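Local coordinates for superantigen-like protein SSL8 (Staphylococcus aureus, PDB 3R2T) that is of unknown function but belongs to the staphylococcal superantigen-like proteins, secreted relatives of the superantigen toxins, at residues A[141-144]-A[149-152]. Residues are numbered along the deposited sequence; the frame is centred on the assembly and turned at random. Where two conformers were deposited one is given.
Sequences KKNV and ESLR
Asn143 and Ser150 bring the two backbones closest, their CA atoms 7.7 Å apart, where the chain leaves strand 133-141 at Lys141 and turns back through an irregular loop on its way to strand 156-160. Both side chains leave the backbone toward the opposite segment and meet at their ends, Ser150 OG lying nearest to Asn143 ND2, at 3.3 Å. The angle there is too poor for a hydrogen bond, and the two polar groups simply lie against each other, burying 54 Å² in all. Each has its hydrogen bonds with other residues. With CG anti to the carbonyl carbon (chi1 -75°), the Asn143 amide is turned to the side of the backbone N, from where it meets both the 176-178 chain and the Ser150 hydroxyl: OD1 takes the backbone N-H of Glu178, and ND2 gives to the backbone carbonyl of Gln176. Asparagine suits this place because one short, flat group can offer an acceptor and a donor to a neighbouring main chain, and the two bonds should limit its rotation. Serine is small enough to lie buried against both Asn143 and the loop residue Glu178, while its hydroxyl still bonds to the carbonyl oxygen of Ser146, four residues earlier in the same loop. The contact thus lies in the connection from the OB-fold domain to the beta-grasp domain, with both residues set against the 176-178 segment that leads into strand 179-181 and helix 182-197.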
ATOM      1  N   LYS A 141     -18.645  10.485   9.306  0.50 41.37           N
ATOM      2  CA  LYS A 141     -19.427  10.406  10.535  0.50 42.41           C
ATOM      3  C   LYS A 141     -20.747   9.765  10.172  0.50 42.32           C
ATOM      4  O   LYS A 141     -21.256   9.968   9.070  0.50 41.39           O
ATOM      5  CB  LYS A 141     -19.728  11.784  11.135  0.50 43.65           C
ATOM      6  CG  LYS A 141     -18.557  12.536  11.742  0.50 44.59           C
ATOM      7  CD  LYS A 141     -19.087  13.768  12.483  0.50 46.05           C
ATOM      8  CE  LYS A 141     -18.021  14.475  13.318  0.50 46.01           C
ATOM      9  NZ  LYS A 141     -18.664  15.510  14.200  0.50 46.97           N
ATOM     10  N   LYS A 142     -21.316   9.004  11.099  1.00 43.60           N
ATOM     11  CA  LYS A 142     -22.607   8.349  10.856  1.00 44.31           C
ATOM     12  C   LYS A 142     -23.756   9.357  10.910  1.00 44.97           C
ATOM     13  O   LYS A 142     -23.596  10.492  11.370  1.00 44.18           O
ATOM     14  CB  LYS A 142     -22.861   7.220  11.863  1.00 45.02           C
ATOM     15  CG  LYS A 142     -23.057   7.642  13.323  1.00 49.35           C
ATOM     16  CD  LYS A 142     -23.208   6.377  14.205  1.00 52.29           C
ATOM     17  CE  LYS A 142     -23.513   6.669  15.666  1.00 55.52           C
ATOM     18  NZ  LYS A 142     -24.885   7.169  15.890  1.00 58.99           N
ATOM     19  N   ASN A 143     -24.909   8.933  10.408  1.00 44.54           N
ATOM     20  CA  ASN A 143     -26.097   9.765  10.418  1.00 46.00           C
ATOM     21  C   ASN A 143     -26.571  10.118  11.809  1.00 47.40           C
ATOM     22  O   ASN A 143     -26.569   9.279  12.697  1.00 46.16           O
ATOM     23  CB  ASN A 143     -27.246   9.051   9.722  1.00 45.70           C
ATOM     24  CG  ASN A 143     -27.097   9.044   8.233  1.00 43.85           C
ATOM     25  OD1 ASN A 143     -26.160   9.620   7.691  1.00 46.31           O
ATOM     26  ND2 ASN A 143     -28.037   8.407   7.555  1.00 49.21           N
ATOM     27  N   VAL A 144     -26.983  11.365  11.970  1.00 49.12           N
ATOM     28  CA  VAL A 144     -27.534  11.860  13.226  1.00 51.37           C
ATOM     29  C   VAL A 144     -29.045  11.623  13.222  1.00 52.79           C
ATOM     30  O   VAL A 144     -29.643  11.362  14.272  1.00 54.77           O
ATOM     31  CB  VAL A 144     -27.268  13.373  13.381  1.00 52.70           C
ATOM     32  CG1 VAL A 144     -28.154  13.987  14.474  1.00 56.31           C
ATOM     33  CG2 VAL A 144     -25.783  13.631  13.631  1.00 55.52           C
ATOM     34  N   GLU A 149     -35.348  10.620   7.138  1.00 57.71           N
ATOM     35  CA  GLU A 149     -35.264  12.062   7.317  1.00 60.15           C
ATOM     36  C   GLU A 149     -34.070  12.573   6.526  1.00 59.84           C
ATOM     37  O   GLU A 149     -34.130  13.645   5.932  1.00 60.56           O
ATOM     38  CB  GLU A 149     -35.047  12.444   8.775  1.00 61.02           C
ATOM     39  CG  GLU A 149     -36.067  11.943   9.758  1.00 64.76           C
ATOM     40  CD  GLU A 149     -35.783  12.474  11.170  1.00 70.45           C
ATOM     41  OE1 GLU A 149     -35.464  11.664  12.081  1.00 71.86           O
ATOM     42  OE2 GLU A 149     -35.812  13.715  11.342  1.00 72.85           O
ATOM     43  N   SER A 150     -32.987  11.793   6.522  1.00 66.00           N
ATOM     44  CA  SER A 150     -31.744  12.175   5.840  1.00 64.63           C
ATOM     45  C   SER A 150     -31.554  11.614   4.417  1.00 63.64           C
ATOM     46  O   SER A 150     -30.469  11.741   3.820  1.00 61.62           O
ATOM     47  CB  SER A 150     -30.546  11.813   6.727  1.00 64.83           C
ATOM     48  OG  SER A 150     -30.602  10.475   7.183  1.00 67.06           O
ATOM     49  N   LEU A 151     -32.613  11.017   3.877  1.00 63.65           N
ATOM     50  CA  LEU A 151     -32.588  10.441   2.538  1.00 61.68           C
ATOM     51  C   LEU A 151     -32.629  11.518   1.447  1.00 59.39           C
ATOM     52  O   LEU A 151     -33.511  12.386   1.459  1.00 60.64           O
ATOM     53  CB  LEU A 151     -33.806   9.528   2.366  1.00 63.27           C
ATOM     54  CG  LEU A 151     -34.083   8.942   0.983  1.00 63.68           C
ATOM     55  CD1 LEU A 151     -32.891   8.131   0.484  1.00 64.40           C
ATOM     56  CD2 LEU A 151     -35.359   8.096   1.020  1.00 67.38           C
ATOM     57  N   ARG A 152     -31.687  11.439   0.506  1.00 55.68           N
ATOM     58  CA  ARG A 152     -31.617  12.362  -0.624  1.00 53.42           C
ATOM     59  C   ARG A 152     -31.652  11.595  -1.944  1.00 52.14           C
ATOM     60  O   ARG A 152     -31.016  10.540  -2.083  1.00 50.10           O
ATOM     61  CB  ARG A 152     -30.329  13.176  -0.572  1.00 52.09           C
ATOM     62  CG  ARG A 152     -30.127  13.937   0.729  1.00 53.42           C
ATOM     63  CD  ARG A 152     -31.240  14.924   1.010  1.00 52.35           C
ATOM     64  NE  ARG A 152     -31.145  15.413   2.379  1.00 53.74           N
ATOM     65  CZ  ARG A 152     -32.033  16.218   2.959  1.00 57.25           C
ATOM     66  NH1 ARG A 152     -33.096  16.637   2.279  1.00 57.49           N
ATOM     67  NH2 ARG A 152     -31.854  16.609   4.232  1.00 58.22           N
TER